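Local coordinates for protein membrane-bound lytic murein transglycosylase A (Burkholderia pseudomallei, PDB 6QK4) that probably cleaves the beta-1,4 bond between MurNAc and GlcNAc in peptidoglycan as a lytic transglycosylase, leaving a 1,6-anhydro ring on the MurNAc, at residues A[42-47]-A[300-305]; A[90-95]-A[314-319]; A[261-266]-A[304-309]; A[268-273]-A[320-325]; A[288-293]-A[333-338]. All blocks are in the same frame, centred on the assembly; numbering follows the deposited sequence.

Contact 1 (A[42-47]-A[300-305])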
# COMPACT_ATOMS: atom_id res chain seq x y z
N ILE A 42 -6.68 -16.63 6.02
CA ILE A 42 -5.28 -16.73 6.44
C ILE A 42 -4.68 -15.33 6.56
O ILE A 42 -4.76 -14.54 5.63
CB ILE A 42 -4.45 -17.55 5.46
CG1 ILE A 42 -4.93 -19.02 5.42
CG2 ILE A 42 -2.96 -17.47 5.89
CD1 ILE A 42 -4.43 -19.73 4.22
N GLY A 43 -4.17 -15.02 7.75
CA GLY A 43 -3.70 -13.68 8.08
C GLY A 43 -4.72 -12.80 8.80
O GLY A 43 -4.33 -11.81 9.44
N ALA A 44 -6.00 -13.13 8.78
CA ALA A 44 -6.95 -12.20 9.40
C ALA A 44 -6.77 -12.06 10.92
O ALA A 44 -6.97 -10.96 11.48
CB ALA A 44 -8.39 -12.64 9.07
N THR A 45 -6.39 -13.15 11.63
CA THR A 45 -6.17 -13.02 13.08
C THR A 45 -4.97 -12.14 13.41
O THR A 45 -4.92 -11.57 14.51
CB THR A 45 -5.97 -14.38 13.72
OG1 THR A 45 -5.14 -15.17 12.86
CG2 THR A 45 -7.35 -15.10 13.87
N ILE A 46 -3.97 -12.09 12.53
CA ILE A 46 -2.82 -11.21 12.79
C ILE A 46 -3.27 -9.76 12.81
O ILE A 46 -2.97 -9.00 13.73
CB ILE A 46 -1.71 -11.45 11.74
CG1 ILE A 46 -1.06 -12.82 11.95
CG2 ILE A 46 -0.62 -10.39 11.82
CD1 ILE A 46 -0.17 -13.33 10.81
N ALA A 47 -4.03 -9.37 11.78
CA ALA A 47 -4.52 -7.99 11.72
C ALA A 47 -5.54 -7.73 12.81
O ALA A 47 -5.62 -6.61 13.33
CB ALA A 47 -5.13 -7.69 10.34
N ASN A 300 -12.02 -11.68 -2.50
CA ASN A 300 -12.95 -11.52 -1.39
C ASN A 300 -12.16 -11.60 -0.09
O ASN A 300 -11.54 -12.63 0.18
CB ASN A 300 -14.00 -12.64 -1.43
CG ASN A 300 -15.03 -12.41 -2.54
OD1 ASN A 300 -15.97 -11.63 -2.38
ND2 ASN A 300 -14.87 -13.12 -3.65
N ARG A 301 -12.12 -10.51 0.69
CA ARG A 301 -11.08 -10.46 1.73
C ARG A 301 -11.63 -9.73 2.95
O ARG A 301 -12.15 -8.61 2.80
CB ARG A 301 -9.82 -9.64 1.28
CG ARG A 301 -8.53 -10.36 0.83
CD ARG A 301 -7.87 -10.93 1.96
NE ARG A 301 -6.51 -11.45 1.84
CZ ARG A 301 -6.19 -12.73 1.72
NH1 ARG A 301 -7.13 -13.65 1.48
NH2 ARG A 301 -4.91 -13.08 1.76
N LEU A 302 -11.51 -10.34 4.14
CA LEU A 302 -11.77 -9.63 5.39
C LEU A 302 -10.53 -8.81 5.71
O LEU A 302 -9.43 -9.35 5.82
CB LEU A 302 -12.06 -10.61 6.53
CG LEU A 302 -12.34 -9.94 7.89
CD1 LEU A 302 -13.58 -9.03 7.92
CD2 LEU A 302 -12.45 -11.03 8.93
N VAL A 303 -10.72 -7.50 5.83
CA VAL A 303 -9.64 -6.56 6.09
C VAL A 303 -10.06 -5.68 7.27
O VAL A 303 -11.21 -5.71 7.78
CB VAL A 303 -9.33 -5.70 4.85
CG1 VAL A 303 -8.96 -6.63 3.63
CG2 VAL A 303 -10.57 -4.87 4.43
N PHE A 304 -9.11 -4.84 7.72
CA PHE A 304 -9.39 -3.95 8.86
C PHE A 304 -9.02 -2.53 8.47
O PHE A 304 -7.98 -2.31 7.86
CB PHE A 304 -8.59 -4.37 10.10
CG PHE A 304 -9.05 -5.68 10.68
CD1 PHE A 304 -8.60 -6.85 10.15
CD2 PHE A 304 -9.89 -5.68 11.82
CE1 PHE A 304 -9.05 -8.08 10.70
CE2 PHE A 304 -10.35 -6.89 12.38
CZ PHE A 304 -9.92 -8.09 11.77
N ALA A 305 -9.90 -1.57 8.79
CA ALA A 305 -9.62 -0.16 8.50
C ALA A 305 -8.58 0.38 9.47
O ALA A 305 -8.88 0.64 10.64
CB ALA A 305 -10.93 0.64 8.59
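This is a buried helix-on-strand contact, helix 44-55 packed on strand 298-307 of the 3D domain, whose strands are consistent with the double-psi beta-barrel of its clan. Alanine methyls and main-chain carbonyls of the first helical turn meet an aromatic ring, a leucine methyl and a guanidinium. Gly43 takes the N-cap position with a positive phi of 96°, and its carbonyl O receives a weak bond from Ile46 N as the helix begins. From there Ala44 and Ala47, one turn apart, both direct their methyl groups at the strand. The flat partner is Phe304. Its CG stands anti to the carbonyl carbon (chi1 -69°), which carries the ring up to the helix backbone. Ala47 lies over one face, with its carbonyl carbon offset toward the rim of the ring, while its CB comes to 3.6 Å from Phe304 CD1. Ala44 contributes twice: its carbonyl O meets Phe304 CE1 obliquely at 3.6 Å, and its CB touches Leu302 CD2 more loosely. The ring therefore meets main-chain atoms of both alanines. Phe83 of helix 76-86 packs on Leu302 and Phe304 as well. Just before the helix, the Arg271 guanidinium ties the two segments together, giving NH2 to Ile42 O and NH1 to Leu302 O. Arg301, whose chain bends at chi2, brings a second guanidinium alongside; Ile42 O lies over one of its faces, 4.1 Å from Arg301 NH2.

Contact 2 (A[90-95]-A[314-319])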
# COMPACT_ATOMS: atom_id res chain seq x y z
N PHE A 90 -22.80 -5.55 8.20
CA PHE A 90 -23.76 -4.56 7.71
C PHE A 90 -23.39 -4.18 6.30
O PHE A 90 -22.32 -3.59 6.07
CB PHE A 90 -23.80 -3.28 8.55
CG PHE A 90 -24.44 -3.46 9.92
CD1 PHE A 90 -23.75 -4.18 10.88
CD2 PHE A 90 -25.69 -2.89 10.25
CE1 PHE A 90 -24.29 -4.39 12.14
CE2 PHE A 90 -26.21 -3.07 11.55
CZ PHE A 90 -25.50 -3.84 12.47
N GLN A 91 -24.27 -4.47 5.36
CA GLN A 91 -24.04 -3.99 3.98
C GLN A 91 -23.92 -2.46 3.96
O GLN A 91 -24.73 -1.76 4.57
CB GLN A 91 -25.21 -4.49 3.09
CG GLN A 91 -25.29 -3.78 1.73
CD GLN A 91 -26.63 -3.99 1.10
OE1 GLN A 91 -26.84 -4.99 0.42
NE2 GLN A 91 -27.54 -3.05 1.32
N PHE A 92 -22.84 -1.93 3.33
CA PHE A 92 -22.48 -0.51 3.43
C PHE A 92 -22.72 0.19 2.11
O PHE A 92 -22.19 -0.25 1.07
CB PHE A 92 -21.01 -0.42 3.80
CG PHE A 92 -20.52 0.98 4.06
CD1 PHE A 92 -21.23 1.83 4.89
CD2 PHE A 92 -19.32 1.42 3.50
CE1 PHE A 92 -20.73 3.14 5.18
CE2 PHE A 92 -18.85 2.73 3.76
CZ PHE A 92 -19.55 3.57 4.60
N ALA A 93 -23.53 1.24 2.12
CA ALA A 93 -23.78 1.98 0.90
C ALA A 93 -23.23 3.40 0.94
O ALA A 93 -23.08 4.02 2.01
CB ALA A 93 -25.28 2.03 0.60
N ASN A 94 -22.94 3.92 -0.26
CA ASN A 94 -22.64 5.34 -0.44
C ASN A 94 -23.85 6.21 -0.05
O ASN A 94 -24.99 5.76 -0.01
CB ASN A 94 -22.29 5.61 -1.90
CG ASN A 94 -20.96 5.04 -2.27
OD1 ASN A 94 -19.96 5.33 -1.61
ND2 ASN A 94 -20.93 4.18 -3.31
N ASN A 95 -23.60 7.49 0.22
CA ASN A 95 -24.75 8.29 0.67
C ASN A 95 -25.77 8.52 -0.44
O ASN A 95 -26.95 8.82 -0.16
CB ASN A 95 -24.26 9.63 1.23
CG ASN A 95 -23.70 9.48 2.66
OD1 ASN A 95 -24.29 8.81 3.51
ND2 ASN A 95 -22.54 10.11 2.91
N GLY A 314 -14.52 9.40 0.42
CA GLY A 314 -15.81 8.96 -0.04
C GLY A 314 -16.42 7.94 0.89
O GLY A 314 -16.02 7.80 2.06
N GLY A 315 -17.38 7.18 0.38
CA GLY A 315 -18.07 6.21 1.21
C GLY A 315 -17.45 4.84 1.03
O GLY A 315 -16.55 4.38 1.75
N VAL A 316 -17.96 4.15 0.02
CA VAL A 316 -17.43 2.82 -0.30
C VAL A 316 -16.17 3.10 -1.08
O VAL A 316 -16.19 3.25 -2.31
CB VAL A 316 -18.42 1.98 -1.12
CG1 VAL A 316 -17.82 0.54 -1.44
CG2 VAL A 316 -19.78 1.84 -0.35
N ARG A 317 -15.06 3.19 -0.36
CA ARG A 317 -13.79 3.59 -0.97
C ARG A 317 -12.68 2.99 -0.11
O ARG A 317 -12.68 3.20 1.12
CB ARG A 317 -13.68 5.12 -0.95
CG ARG A 317 -12.41 5.62 -1.62
CD ARG A 317 -12.48 5.38 -3.17
NE ARG A 317 -11.24 6.00 -3.76
CZ ARG A 317 -10.06 5.39 -3.92
NH1 ARG A 317 -9.92 4.13 -3.62
NH2 ARG A 317 -8.99 6.05 -4.37
N ALA A 318 -11.70 2.33 -0.74
CA ALA A 318 -10.62 1.79 0.07
C ALA A 318 -9.31 1.82 -0.72
O ALA A 318 -9.30 1.64 -1.96
CB ALA A 318 -10.96 0.36 0.52
N ASP A 319 -8.19 1.97 0.03
CA ASP A 319 -6.85 1.66 -0.51
C ASP A 319 -6.39 0.33 0.11
O ASP A 319 -6.23 0.23 1.33
CB ASP A 319 -5.87 2.79 -0.15
CG ASP A 319 -4.98 3.22 -1.31
OD1 ASP A 319 -5.09 2.76 -2.46
OD2 ASP A 319 -4.09 4.08 -1.08
O HOH W 1 -18.03 7.42 -2.32
O HOH W 2 -17.52 5.35 -3.78
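Asn94 comes at Val316 nearly perpendicular, while Phe92 runs alongside it head to tail, so the valine is held between an amide and a ring. Asn94 has CG anti to its carbonyl carbon (chi1 -71°), which swings the amide over to the 314-319 loop. There OD1 accepts the backbone N-H of Val316 at 2.8 Å, and the bond is nearly straight at 174°. The donor approaches from above the carbonyl plane, 33° out of it. The same oxygen takes protons from two waters, one 2.9 Å from Asn94 OD1 that also accepts from Gly315 N, the other longer and bonded to Val316 O as well. OD1 is thus gripped by two short donors and a longer water. Asn94 OD1 also lies 3.5 Å from Gly315 CA, where the glycine has no CB to stand in its way. At the far end of the amide, ND2 is held by Thr98 OG1.

These residues join the end of strand 87-92 to the loop leading into strand 317-324 of the 3D domain, a domain of the double-psi beta-barrel clan. Val316 CG2, anti to its carbonyl carbon, rests 3.5 Å from Phe92 O and 3.9 Å from Phe92 CD2. The Phe92 ring, with CG anti to the backbone N, presents its edge to Gly315 O, which lies near the ring plane 3.5 Å from CE2. Met341 of strand 336-346 packs on Val316 too.

Contact 3 (A[261-266]-A[304-309])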
# COMPACT_ATOMS: atom_id res chain seq x y z
N GLY A 261 0.51 2.62 10.46
CA GLY A 261 -0.50 3.46 9.84
C GLY A 261 -1.16 4.39 10.83
O GLY A 261 -0.70 4.57 11.97
N ALA A 262 -2.29 4.96 10.41
CA ALA A 262 -2.92 6.03 11.19
C ALA A 262 -3.54 5.50 12.49
O ALA A 262 -3.76 6.26 13.45
CB ALA A 262 -4.00 6.71 10.35
N LEU A 263 -3.89 4.22 12.52
CA LEU A 263 -4.40 3.62 13.73
C LEU A 263 -3.29 3.44 14.78
O LEU A 263 -3.57 3.31 15.97
CB LEU A 263 -5.13 2.29 13.39
CG LEU A 263 -5.67 1.47 14.61
CD1 LEU A 263 -6.76 2.23 15.43
CD2 LEU A 263 -6.29 0.12 14.12
N GLY A 264 -2.04 3.57 14.39
CA GLY A 264 -0.95 3.41 15.31
C GLY A 264 -0.37 2.03 15.39
O GLY A 264 0.48 1.80 16.26
N VAL A 265 -0.78 1.12 14.50
CA VAL A 265 -0.32 -0.26 14.56
C VAL A 265 0.31 -0.61 13.23
O VAL A 265 -0.09 -0.07 12.20
CB VAL A 265 -1.46 -1.24 14.93
CG1 VAL A 265 -1.99 -0.87 16.29
CG2 VAL A 265 -2.61 -1.21 13.90
N PRO A 266 1.23 -1.56 13.21
CA PRO A 266 1.79 -2.04 11.92
C PRO A 266 0.69 -2.61 11.03
O PRO A 266 -0.16 -3.39 11.48
CB PRO A 266 2.74 -3.16 12.34
CG PRO A 266 3.03 -2.93 13.79
CD PRO A 266 1.80 -2.24 14.38
N PHE A 304 -9.11 -4.84 7.72
CA PHE A 304 -9.39 -3.95 8.86
C PHE A 304 -9.02 -2.53 8.47
O PHE A 304 -7.98 -2.31 7.86
CB PHE A 304 -8.59 -4.37 10.10
CG PHE A 304 -9.05 -5.68 10.68
CD1 PHE A 304 -8.60 -6.85 10.15
CD2 PHE A 304 -9.89 -5.68 11.82
CE1 PHE A 304 -9.05 -8.08 10.70
CE2 PHE A 304 -10.35 -6.89 12.38
CZ PHE A 304 -9.92 -8.09 11.77
N ALA A 305 -9.90 -1.57 8.79
CA ALA A 305 -9.62 -0.16 8.50
C ALA A 305 -8.58 0.38 9.47
O ALA A 305 -8.88 0.64 10.64
CB ALA A 305 -10.93 0.64 8.59
N GLN A 306 -7.32 0.48 9.01
CA GLN A 306 -6.21 0.74 9.91
C GLN A 306 -5.37 1.86 9.37
O GLN A 306 -4.27 2.09 9.92
CB GLN A 306 -5.36 -0.51 10.17
CG GLN A 306 -6.25 -1.66 10.83
CD GLN A 306 -5.46 -2.93 11.16
OE1 GLN A 306 -4.60 -3.39 10.38
NE2 GLN A 306 -5.88 -3.60 12.23
N ASP A 307 -5.85 2.57 8.35
CA ASP A 307 -5.01 3.65 7.80
C ASP A 307 -5.94 4.65 7.13
O ASP A 307 -7.12 4.39 6.94
CB ASP A 307 -3.95 3.07 6.81
CG ASP A 307 -2.65 3.97 6.71
OD1 ASP A 307 -2.57 5.03 7.39
OD2 ASP A 307 -1.75 3.59 5.91
N VAL A 308 -5.38 5.81 6.77
CA VAL A 308 -6.10 6.81 5.99
C VAL A 308 -5.15 7.29 4.90
O VAL A 308 -3.95 6.99 4.93
CB VAL A 308 -6.56 8.01 6.87
CG1 VAL A 308 -7.38 7.54 8.10
CG2 VAL A 308 -5.38 8.83 7.30
N GLY A 309 -5.67 8.06 3.95
CA GLY A 309 -4.82 8.61 2.90
C GLY A 309 -5.40 9.85 2.27
O GLY A 309 -6.62 10.01 2.20
O HOH W 3 -2.20 1.57 11.74
O HOH W 4 -2.43 -4.98 11.11
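Gln306 runs extended beyond CG, beside the loop 261-266. CB lies near Leu263 CD2, and CG is closer to that methyl, at 3.7 Å; the two side chains cross obliquely. CD faces Val265 CG2 at 4.3 Å. At the tip, OE1 accepts from Ser272 OG and from a water, 2.8 Å from Gln306 OE1, that also donates to Pro266 O. NE2 gives its protons to Ala47 O and Asn51 OD1 of helix 44-55, so the amide is fixed at both ends.

Behind it, Gln306 O receives a weak bond from Leu263 N at 3.4 Å and a second water's proton at 2.8 Å; this water donates also to Val265 O. Asp307 OD1 accepts Ala262 N at 3.0 Å, met from 52° above the carboxylate plane, and takes a weak second bond from Val308 N, while OD2 is paired with Tyr106 OH. Ala262 CB rests on Val308 CG2. A type I turn, Gly261 to Gly264, thus sits on the end of strand 298-307 in the 3D domain. That family, of double-psi barrel fold, is named for three conserved aspartates, of which Asp307 is probably one; in MltA relatives such aspartates are thought to lie at the active site.

Contact 4 (A[268-273]-A[320-325])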
# COMPACT_ATOMS: atom_id res chain seq x y z
N THR A 268 -0.97 -5.02 8.12
CA THR A 268 -0.76 -6.41 7.72
C THR A 268 -1.01 -6.56 6.22
O THR A 268 -2.08 -6.15 5.72
CB THR A 268 -1.74 -7.28 8.49
OG1 THR A 268 -1.49 -7.12 9.88
CG2 THR A 268 -1.53 -8.80 8.13
N PRO A 269 -0.07 -7.09 5.45
CA PRO A 269 -0.29 -7.22 3.99
C PRO A 269 -1.59 -7.95 3.68
O PRO A 269 -1.86 -9.01 4.24
CB PRO A 269 0.92 -8.04 3.52
CG PRO A 269 2.08 -7.60 4.51
CD PRO A 269 1.28 -7.51 5.87
N GLU A 270 -2.35 -7.42 2.74
CA GLU A 270 -3.67 -7.95 2.31
C GLU A 270 -4.68 -8.13 3.43
O GLU A 270 -5.70 -8.83 3.24
CB GLU A 270 -3.49 -9.25 1.54
CG GLU A 270 -2.61 -9.00 0.30
CD GLU A 270 -2.89 -10.06 -0.82
OE1 GLU A 270 -4.06 -10.20 -1.30
OE2 GLU A 270 -1.90 -10.74 -1.18
N ARG A 271 -4.50 -7.44 4.58
CA ARG A 271 -5.50 -7.50 5.63
C ARG A 271 -5.76 -6.14 6.22
O ARG A 271 -6.49 -6.06 7.23
CB ARG A 271 -5.11 -8.45 6.77
CG ARG A 271 -5.03 -9.96 6.37
CD ARG A 271 -6.47 -10.47 6.12
NE ARG A 271 -6.37 -11.82 5.57
CZ ARG A 271 -7.43 -12.49 5.10
NH1 ARG A 271 -8.62 -11.89 5.18
NH2 ARG A 271 -7.27 -13.72 4.51
N SER A 272 -5.13 -5.07 5.69
CA SER A 272 -5.34 -3.71 6.18
C SER A 272 -5.76 -2.86 5.01
O SER A 272 -5.23 -3.03 3.90
CB SER A 272 -4.03 -3.10 6.74
OG SER A 272 -3.61 -3.74 7.93
N ILE A 273 -6.72 -1.97 5.23
CA ILE A 273 -7.08 -0.99 4.21
C ILE A 273 -7.00 0.43 4.81
O ILE A 273 -7.18 0.65 6.01
CB ILE A 273 -8.48 -1.20 3.63
CG1 ILE A 273 -9.56 -1.28 4.74
CG2 ILE A 273 -8.45 -2.41 2.59
CD1 ILE A 273 -11.00 -1.23 4.12
N TYR A 320 -6.19 -0.68 -0.72
CA TYR A 320 -5.84 -2.03 -0.24
C TYR A 320 -4.32 -2.13 -0.04
O TYR A 320 -3.56 -1.90 -1.00
CB TYR A 320 -6.31 -3.02 -1.31
CG TYR A 320 -6.23 -4.48 -1.01
CD1 TYR A 320 -7.17 -5.08 -0.18
CD2 TYR A 320 -5.26 -5.25 -1.55
CE1 TYR A 320 -7.10 -6.45 0.08
CE2 TYR A 320 -5.20 -6.63 -1.35
CZ TYR A 320 -6.12 -7.22 -0.52
OH TYR A 320 -6.04 -8.57 -0.29
N PHE A 321 -3.87 -2.47 1.18
CA PHE A 321 -2.43 -2.55 1.43
C PHE A 321 -1.91 -3.89 0.94
O PHE A 321 -2.20 -4.93 1.54
CB PHE A 321 -2.12 -2.35 2.92
CG PHE A 321 -0.67 -2.44 3.23
CD1 PHE A 321 0.22 -1.53 2.67
CD2 PHE A 321 -0.19 -3.42 4.07
CE1 PHE A 321 1.58 -1.61 2.98
CE2 PHE A 321 1.14 -3.52 4.38
CZ PHE A 321 2.05 -2.57 3.86
N TRP A 322 -1.14 -3.86 -0.16
CA TRP A 322 -0.60 -5.09 -0.74
C TRP A 322 0.63 -5.62 -0.02
O TRP A 322 0.91 -6.82 -0.16
CB TRP A 322 -0.27 -4.85 -2.24
CG TRP A 322 -1.45 -4.98 -3.09
CD1 TRP A 322 -2.24 -3.96 -3.58
CD2 TRP A 322 -2.06 -6.20 -3.53
NE1 TRP A 322 -3.25 -4.47 -4.32
CE2 TRP A 322 -3.18 -5.84 -4.30
CE3 TRP A 322 -1.77 -7.55 -3.34
CZ2 TRP A 322 -4.01 -6.79 -4.92
CZ3 TRP A 322 -2.60 -8.49 -3.94
CH2 TRP A 322 -3.69 -8.10 -4.73
N GLY A 323 1.32 -4.83 0.84
CA GLY A 323 2.47 -5.40 1.48
C GLY A 323 3.75 -4.65 1.12
O GLY A 323 3.70 -3.49 0.69
N LEU A 324 4.90 -5.31 1.32
CA LEU A 324 6.23 -4.72 1.15
C LEU A 324 6.87 -5.23 -0.13
O LEU A 324 6.79 -6.41 -0.46
CB LEU A 324 7.19 -5.07 2.29
CG LEU A 324 6.81 -4.76 3.73
CD1 LEU A 324 8.00 -5.02 4.65
CD2 LEU A 324 6.40 -3.36 3.85
N GLY A 325 7.58 -4.34 -0.82
CA GLY A 325 8.42 -4.76 -1.93
C GLY A 325 7.77 -4.59 -3.29
O GLY A 325 6.63 -4.15 -3.44
O HOH W 5 0.77 -9.25 -1.13
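Residues 268-271 lead into strand 272-274 and lie against strand 317-324, which runs antiparallel to it in the 3D domain, consistent with a double-psi beta-barrel. Thr268 closes a tight loop: its N donates to Ser272 OG, which also bonds Gln306 OE1, and its O accepts Arg271 N, while that oxygen also sits at the edge of the Phe321 ring, near its plane. Pro269 lies side by side with Phe321, and its CB packs on Gly323 CA at 3.7 Å.

Glu270 does the most. Its N-H goes to Phe321 O, 2.8 Å away and nearly along the C=O axis. Its chain is extended beyond CG and passes the tip of Tyr320, so that Tyr320 OH donates to the anti lone pair of Glu270 OE1 at 2.8 Å, in the ring plane. The carboxylate is tilted 72° to that ring. It also rests obliquely on Trp322, with Glu270 OE1 3.5 Å from CZ3, and Tyr320 CE2 in turn lies over the centre of the indole. A water donates to Glu270 OE2 and to Trp322 O; two donors would favour the charged form. Arg271 turns the other way, toward Asp39, with which it forms a salt bridge. Ser272 O then accepts Phe321 N at 3.1 Å. Ile273 faces Tyr320 as an antiparallel non-hydrogen-bonded pair, its CG2 3.9 Å from Tyr320 CA.

Contact 5 (A[288-293]-A[333-338])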
# COMPACT_ATOMS: atom_id res chain seq x y z
N LEU A 288 -14.44 -7.11 2.15
CA LEU A 288 -14.23 -6.44 0.88
C LEU A 288 -14.42 -7.46 -0.25
O LEU A 288 -13.75 -8.48 -0.27
CB LEU A 288 -12.81 -5.83 0.86
CG LEU A 288 -12.47 -4.94 -0.33
CD1 LEU A 288 -13.43 -3.76 -0.47
CD2 LEU A 288 -11.00 -4.43 -0.20
N GLN A 289 -15.29 -7.14 -1.20
CA GLN A 289 -15.48 -7.95 -2.40
C GLN A 289 -15.02 -7.10 -3.57
O GLN A 289 -15.57 -6.02 -3.79
CB GLN A 289 -16.95 -8.32 -2.52
CG GLN A 289 -17.21 -9.13 -3.86
CD GLN A 289 -18.68 -9.52 -3.95
OE1 GLN A 289 -19.55 -8.90 -3.31
NE2 GLN A 289 -18.96 -10.56 -4.72
N THR A 290 -14.02 -7.59 -4.31
CA THR A 290 -13.44 -6.80 -5.41
C THR A 290 -12.78 -7.79 -6.40
O THR A 290 -13.18 -8.97 -6.45
CB THR A 290 -12.53 -5.68 -4.84
OG1 THR A 290 -12.08 -4.88 -5.93
CG2 THR A 290 -11.26 -6.22 -4.14
N THR A 291 -11.79 -7.36 -7.18
CA THR A 291 -11.06 -8.26 -8.08
C THR A 291 -9.57 -7.96 -8.01
O THR A 291 -9.16 -6.89 -7.57
CB THR A 291 -11.53 -8.14 -9.56
OG1 THR A 291 -11.55 -6.75 -9.94
CG2 THR A 291 -12.95 -8.68 -9.72
N ARG A 292 -8.76 -8.92 -8.52
CA ARG A 292 -7.31 -8.74 -8.53
C ARG A 292 -6.88 -7.91 -9.73
O ARG A 292 -7.38 -8.12 -10.82
CB ARG A 292 -6.61 -10.08 -8.62
CG ARG A 292 -6.89 -11.03 -7.51
CD ARG A 292 -5.77 -12.05 -7.45
NE ARG A 292 -5.89 -12.72 -6.17
CZ ARG A 292 -5.12 -12.47 -5.13
NH1 ARG A 292 -4.11 -11.62 -5.25
NH2 ARG A 292 -5.33 -13.13 -3.99
N PRO A 293 -5.89 -7.06 -9.56
CA PRO A 293 -5.57 -6.08 -10.62
C PRO A 293 -5.09 -6.67 -11.95
O PRO A 293 -5.40 -6.10 -13.01
CB PRO A 293 -4.46 -5.23 -9.97
CG PRO A 293 -4.07 -5.91 -8.68
CD PRO A 293 -5.25 -6.77 -8.26
N GLY A 333 0.08 -0.72 -8.10
CA GLY A 333 0.06 0.24 -9.20
C GLY A 333 -1.06 0.03 -10.19
O GLY A 333 -1.55 0.98 -10.80
N ARG A 334 -1.50 -1.20 -10.35
CA ARG A 334 -2.52 -1.50 -11.33
C ARG A 334 -3.91 -1.58 -10.70
O ARG A 334 -4.86 -1.84 -11.42
CB ARG A 334 -2.20 -2.83 -12.01
CG ARG A 334 -0.82 -2.89 -12.69
CD ARG A 334 -0.67 -1.82 -13.78
NE ARG A 334 0.41 -0.87 -13.47
CZ ARG A 334 0.40 0.44 -13.75
NH1 ARG A 334 -0.65 0.99 -14.36
NH2 ARG A 334 1.44 1.21 -13.42
N MET A 335 -4.04 -1.38 -9.39
CA MET A 335 -5.33 -1.69 -8.76
C MET A 335 -6.26 -0.48 -8.89
O MET A 335 -5.99 0.61 -8.35
CB MET A 335 -5.18 -2.10 -7.28
CG MET A 335 -6.37 -3.21 -6.85
SD MET A 335 -6.24 -3.20 -5.16
CE MET A 335 -7.69 -4.37 -5.06
N LYS A 336 -7.41 -0.70 -9.55
CA LYS A 336 -8.41 0.36 -9.71
C LYS A 336 -9.70 -0.36 -10.06
O LYS A 336 -10.07 -0.49 -11.24
CB LYS A 336 -7.99 1.36 -10.79
CG LYS A 336 -8.85 2.64 -10.78
CD LYS A 336 -8.43 3.72 -11.83
CE LYS A 336 -9.64 4.68 -11.98
NZ LYS A 336 -9.23 6.03 -12.41
N GLN A 337 -10.30 -0.97 -9.04
CA GLN A 337 -11.29 -2.04 -9.21
C GLN A 337 -12.61 -1.65 -8.56
O GLN A 337 -12.63 -1.08 -7.46
CB GLN A 337 -10.82 -3.39 -8.56
CG GLN A 337 -9.34 -3.72 -8.74
CD GLN A 337 -8.95 -3.89 -10.22
OE1 GLN A 337 -8.06 -3.16 -10.77
NE2 GLN A 337 -9.65 -4.81 -10.90
N ASN A 338 -13.71 -2.06 -9.21
CA ASN A 338 -15.00 -1.93 -8.52
C ASN A 338 -15.01 -2.85 -7.31
O ASN A 338 -14.41 -3.94 -7.31
CB ASN A 338 -16.14 -2.35 -9.42
CG ASN A 338 -17.50 -2.04 -8.81
OD1 ASN A 338 -17.73 -0.93 -8.28
ND2 ASN A 338 -18.41 -3.07 -8.85
O HOH W 6 -13.91 -5.46 -9.43
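Two threonine hydroxyls make the polar bonds here. Thr290, with OG1 anti to its backbone N (chi1 -176°), donates to Asn338 O at 2.9 Å, from above the carbonyl plane. In Thr291 a chi1 of 50° places OG1 between N and C, and there it accepts Gln337 NE2 at 2.9 Å, almost exactly in the amide plane. A water links Thr291 OG1 to Asn338 O, 2.7 Å from each, donating to the carbonyl.

Beside this polar cluster, Pro293 crosses Met335 obliquely, with CD 4.0 Å from Met335 CG, and its CB packs on Arg334. The methionine CE reaches back tip to tip toward Thr290 CG2.

What positions the glutamine is its own neighbour: Lys336 N gives its proton to Gln337 OE1 at 2.8 Å, on a lone pair. The chain bent at chi2 makes this return possible. Farther out, Asp100 OD1 takes Asn338 ND2, and Trp322 packs on Pro293 and Met335. The segments belong to strand 285-291 and, in the 3D domain's barrel, to the end of helix 326-334 and strand 336-346; the two strands pair antiparallel, but here their short segments run 121° apart and side chains replace backbone pairing. The Lys336 N bond locks the rotation of the Gln337 amide, so NE2 is presented to Thr291 OG1, at the cost of a Thr291 O buried without a polar partner.

The five contacts all reach the 3D domain and its barrel. Contacts 1 and 3 share Phe304 and Ala305 of strand 298-307, and their centres are about 13 Å apart. Strand 317-324 serves both contact 2 and contact 4. The centres of contacts 2 and 4 are about 19 Å apart. Contact 4 lies nearest the middle of the chain and touches each of the others. Contact 5 joins strand 285-291 to the helix 326-334 end and strand 336-346, and Trp322 packs on it from contact 4. Along the chain contact 3 nests inside the loop closed by contact 2, whereas the segments of most pairs alternate. Interleaving of this kind suits a barrel whose strands cross over, and it also draws the early 42-47 and 90-95 segments onto it.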